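Local coordinates for MSP-domain protein like family member (Caenorhabditis elegans, PDB 1ROW) that is a sperm-specific relative of the nematode major sperm protein, with an immunoglobulin-like MSP domain, and probably has a structural role in sperm, at residues 3-15 with 97-109. Residues are numbered along the deposited sequence; the frame is centred on the assembly and turned at random.
Sequences LTADPPACTVPAA and PAGTVTIPMSATA
The parallel pairing of strand 10-13 with the C-terminal strand 99-108 illustrates how an immunoglobulin-like MSP domain lets its N-terminal strand switch sheets: strand 4-6 pairs with strand 17-25, and after the cis peptide bond before P7 the chain crosses to the opposing sheet. Five backbone hydrogen bonds zip C10, V12 and A14 to P104, S106 and T108, from C10 N to P104 O at 2.8 Å through to A14 N to T108 O. C10 and V12 turn to the same face as M105 and A107, and CB of C10 lies 4.0 Å from CG of M105, whose extended chain runs on to L74, I62 and Y43. On the other face, OG of S106 is hydrogen-bonded to OE1 of E71. Where the switch is made, I103 spans both halves. Its CD1 sits 3.6 Å from CB of A5. Its CG2, anti to the backbone N, lies 3.7 Å from O of P8 and also approaches N of C10. Cut back to an alanine, I103 would probably leave a gap beside CB of A5 and take the methyl cover from O of P8 and N of C10. Alongside, the ring of P104 lies against the turn, its CG 3.8 Å from CB of A9 and its CD 3.4 Å from O of P8.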
loop_
_atom_site.group_PDB
_atom_site.type_symbol
_atom_site.label_atom_id
_atom_site.label_comp_id
_atom_site.label_asym_id
_atom_site.label_seq_id
_atom_site.Cartn_x
_atom_site.Cartn_y
_atom_site.Cartn_z
ATOM N N LEU A 3 -1.335 10.626 -6.611
ATOM C CA LEU A 3 -0.859 9.601 -5.636
ATOM C C LEU A 3 0.217 8.700 -6.231
ATOM O O LEU A 3 -0.044 7.932 -7.150
ATOM C CB LEU A 3 -2.023 8.732 -5.169
ATOM C CG LEU A 3 -1.643 7.635 -4.173
ATOM C CD1 LEU A 3 -0.931 8.244 -2.978
ATOM C CD2 LEU A 3 -2.897 6.903 -3.735
ATOM N N THR A 4 1.427 8.791 -5.693
ATOM C CA THR A 4 2.526 7.981 -6.182
ATOM C C THR A 4 3.116 7.104 -5.081
ATOM O O THR A 4 2.812 7.269 -3.906
ATOM C CB THR A 4 3.651 8.869 -6.763
ATOM O OG1 THR A 4 4.070 9.814 -5.775
ATOM C CG2 THR A 4 3.161 9.627 -7.983
ATOM N N ALA A 5 3.954 6.157 -5.481
ATOM C CA ALA A 5 4.621 5.274 -4.541
ATOM C C ALA A 5 6.089 5.261 -4.939
ATOM O O ALA A 5 6.430 4.974 -6.087
ATOM C CB ALA A 5 4.045 3.876 -4.614
ATOM N N ASP A 6 6.948 5.589 -3.983
ATOM C CA ASP A 6 8.383 5.628 -4.210
ATOM C C ASP A 6 9.078 4.595 -3.330
ATOM O O ASP A 6 9.145 4.756 -2.114
ATOM C CB ASP A 6 8.910 7.027 -3.894
ATOM C CG ASP A 6 10.422 7.105 -3.943
ATOM O OD1 ASP A 6 11.009 6.721 -4.978
ATOM O OD2 ASP A 6 11.017 7.557 -2.941
ATOM N N PRO A 7 9.600 3.515 -3.935
ATOM C CA PRO A 7 9.591 3.189 -5.363
ATOM C C PRO A 7 8.252 2.620 -5.799
ATOM O O PRO A 7 7.468 2.148 -4.973
ATOM C CB PRO A 7 10.689 2.130 -5.500
ATOM C CG PRO A 7 11.414 2.153 -4.203
ATOM C CD PRO A 7 10.347 2.491 -3.204
ATOM N N PRO A 8 7.988 2.642 -7.111
ATOM C CA PRO A 8 6.767 2.147 -7.746
ATOM C C PRO A 8 6.749 0.631 -7.948
ATOM O O PRO A 8 5.743 0.072 -8.378
ATOM C CB PRO A 8 6.755 2.899 -9.068
ATOM C CG PRO A 8 8.213 2.921 -9.411
ATOM C CD PRO A 8 8.838 3.335 -8.099
ATOM N N ALA A 9 7.868 -0.030 -7.658
ATOM C CA ALA A 9 7.950 -1.485 -7.792
ATOM C C ALA A 9 8.745 -2.077 -6.636
ATOM O O ALA A 9 9.640 -1.432 -6.100
ATOM C CB ALA A 9 8.594 -1.865 -9.120
ATOM N N CYS A 10 8.406 -3.307 -6.255
ATOM C CA CYS A 10 9.078 -3.998 -5.157
ATOM C C CYS A 10 9.851 -5.226 -5.633
ATOM O O CYS A 10 9.358 -5.995 -6.457
ATOM C CB CYS A 10 8.050 -4.431 -4.104
ATOM S SG CYS A 10 8.667 -5.650 -2.897
ATOM N N THR A 11 11.066 -5.407 -5.119
ATOM C CA THR A 11 11.886 -6.571 -5.476
ATOM C C THR A 11 12.535 -7.081 -4.197
ATOM O O THR A 11 13.373 -6.404 -3.606
ATOM C CB THR A 11 13.009 -6.217 -6.486
ATOM O OG1 THR A 11 13.896 -5.252 -5.900
ATOM C CG2 THR A 11 12.420 -5.656 -7.772
ATOM N N VAL A 12 12.150 -8.274 -3.764
ATOM C CA VAL A 12 12.702 -8.833 -2.538
ATOM C C VAL A 12 13.236 -10.243 -2.714
ATOM O O VAL A 12 12.886 -10.941 -3.665
ATOM C CB VAL A 12 11.640 -8.892 -1.431
ATOM C CG1 VAL A 12 11.272 -7.486 -0.972
ATOM C CG2 VAL A 12 10.409 -9.637 -1.946
ATOM N N PRO A 13 14.112 -10.677 -1.801
ATOM C CA PRO A 13 14.640 -12.036 -1.922
ATOM C C PRO A 13 13.488 -12.997 -1.595
ATOM O O PRO A 13 12.741 -12.774 -0.641
ATOM C CB PRO A 13 15.741 -12.075 -0.864
ATOM C CG PRO A 13 16.182 -10.611 -0.763
ATOM C CD PRO A 13 14.852 -9.901 -0.788
ATOM N N ALA A 14 13.342 -14.045 -2.398
ATOM C CA ALA A 14 12.288 -15.026 -2.194
ATOM C C ALA A 14 12.408 -15.694 -0.831
ATOM O O ALA A 14 11.405 -16.080 -0.232
ATOM C CB ALA A 14 12.334 -16.076 -3.297
ATOM N N ALA A 15 13.640 -15.829 -0.341
ATOM C CA ALA A 15 13.882 -16.453 0.956
ATOM C C ALA A 15 13.476 -15.571 2.136
ATOM O O ALA A 15 13.362 -16.054 3.262
ATOM C CB ALA A 15 15.357 -16.845 1.087
ATOM N N PRO A 97 -13.857 3.242 -3.172
ATOM C CA PRO A 97 -12.585 3.708 -3.735
ATOM C C PRO A 97 -12.758 4.510 -5.025
ATOM O O PRO A 97 -13.629 4.208 -5.840
ATOM C CB PRO A 97 -11.821 2.409 -3.960
ATOM C CG PRO A 97 -12.296 1.548 -2.828
ATOM C CD PRO A 97 -13.786 1.813 -2.816
ATOM N N ALA A 98 -11.931 5.536 -5.208
ATOM C CA ALA A 98 -12.013 6.355 -6.416
ATOM C C ALA A 98 -11.008 5.875 -7.457
ATOM O O ALA A 98 -11.205 6.072 -8.654
ATOM C CB ALA A 98 -11.755 7.824 -6.086
ATOM N N GLY A 99 -9.929 5.252 -6.991
ATOM C CA GLY A 99 -8.910 4.756 -7.899
ATOM C C GLY A 99 -7.958 3.778 -7.238
ATOM O O GLY A 99 -8.020 3.552 -6.028
ATOM N N THR A 100 -7.078 3.179 -8.032
ATOM C CA THR A 100 -6.112 2.230 -7.494
ATOM C C THR A 100 -4.766 2.330 -8.201
ATOM O O THR A 100 -4.699 2.638 -9.392
ATOM C CB THR A 100 -6.593 0.762 -7.640
ATOM O OG1 THR A 100 -6.417 0.334 -8.997
ATOM C CG2 THR A 100 -8.073 0.628 -7.268
ATOM N N VAL A 101 -3.699 2.082 -7.448
ATOM C CA VAL A 101 -2.349 2.066 -7.995
ATOM C C VAL A 101 -1.779 0.709 -7.606
ATOM O O VAL A 101 -1.942 0.260 -6.470
ATOM C CB VAL A 101 -1.452 3.187 -7.421
ATOM C CG1 VAL A 101 -1.907 4.532 -7.949
ATOM C CG2 VAL A 101 -1.486 3.165 -5.912
ATOM N N THR A 102 -1.132 0.048 -8.555
ATOM C CA THR A 102 -0.570 -1.267 -8.299
ATOM C C THR A 102 0.949 -1.252 -8.270
ATOM O O THR A 102 1.598 -0.694 -9.158
ATOM C CB THR A 102 -1.052 -2.271 -9.356
ATOM O OG1 THR A 102 -2.480 -2.373 -9.286
ATOM C CG2 THR A 102 -0.440 -3.642 -9.120
ATOM N N ILE A 103 1.496 -1.850 -7.217
ATOM C CA ILE A 103 2.935 -1.953 -7.021
ATOM C C ILE A 103 3.270 -3.425 -7.221
ATOM O O ILE A 103 2.808 -4.285 -6.459
ATOM C CB ILE A 103 3.345 -1.550 -5.579
ATOM C CG1 ILE A 103 3.037 -0.074 -5.334
ATOM C CG2 ILE A 103 4.826 -1.828 -5.350
ATOM C CD1 ILE A 103 3.412 0.395 -3.945
ATOM N N PRO A 104 4.037 -3.749 -8.274
ATOM C CA PRO A 104 4.361 -5.166 -8.456
ATOM C C PRO A 104 5.385 -5.617 -7.415
ATOM O O PRO A 104 6.231 -4.835 -6.978
ATOM C CB PRO A 104 4.904 -5.217 -9.887
ATOM C CG PRO A 104 5.525 -3.865 -10.064
ATOM C CD PRO A 104 4.498 -2.946 -9.420
ATOM N N MET A 105 5.290 -6.870 -6.996
ATOM C CA MET A 105 6.226 -7.401 -6.017
ATOM C C MET A 105 6.926 -8.605 -6.631
ATOM O O MET A 105 6.296 -9.621 -6.912
ATOM C CB MET A 105 5.496 -7.824 -4.741
ATOM C CG MET A 105 4.728 -6.716 -4.047
ATOM S SD MET A 105 4.020 -7.329 -2.509
ATOM C CE MET A 105 3.741 -5.877 -1.645
ATOM N N SER A 106 8.232 -8.483 -6.847
ATOM C CA SER A 106 9.009 -9.569 -7.433
ATOM C C SER A 106 9.888 -10.262 -6.398
ATOM O O SER A 106 10.871 -9.692 -5.934
ATOM C CB SER A 106 9.901 -9.037 -8.555
ATOM O OG SER A 106 9.130 -8.502 -9.610
ATOM N N ALA A 107 9.520 -11.486 -6.030
ATOM C CA ALA A 107 10.305 -12.260 -5.077
ATOM C C ALA A 107 11.216 -13.114 -5.952
ATOM O O ALA A 107 10.740 -13.996 -6.677
ATOM C CB ALA A 107 9.391 -13.142 -4.228
ATOM N N THR A 108 12.517 -12.835 -5.900
ATOM C CA THR A 108 13.487 -13.552 -6.719
ATOM C C THR A 108 14.445 -14.429 -5.933
ATOM O O THR A 108 14.727 -14.176 -4.762
ATOM C CB THR A 108 14.327 -12.570 -7.574
ATOM O OG1 THR A 108 15.018 -11.657 -6.717
ATOM C CG2 THR A 108 13.429 -11.784 -8.513
ATOM N N ALA A 109 14.956 -15.463 -6.588
ATOM C CA ALA A 109 15.887 -16.372 -5.934
ATOM C C ALA A 109 17.254 -15.714 -5.792
ATOM O O ALA A 109 17.555 -14.816 -6.610
ATOM C CB ALA A 109 16.005 -17.659 -6.733
ATOM O OXT ALA A 109 18.010 -16.113 -4.876
#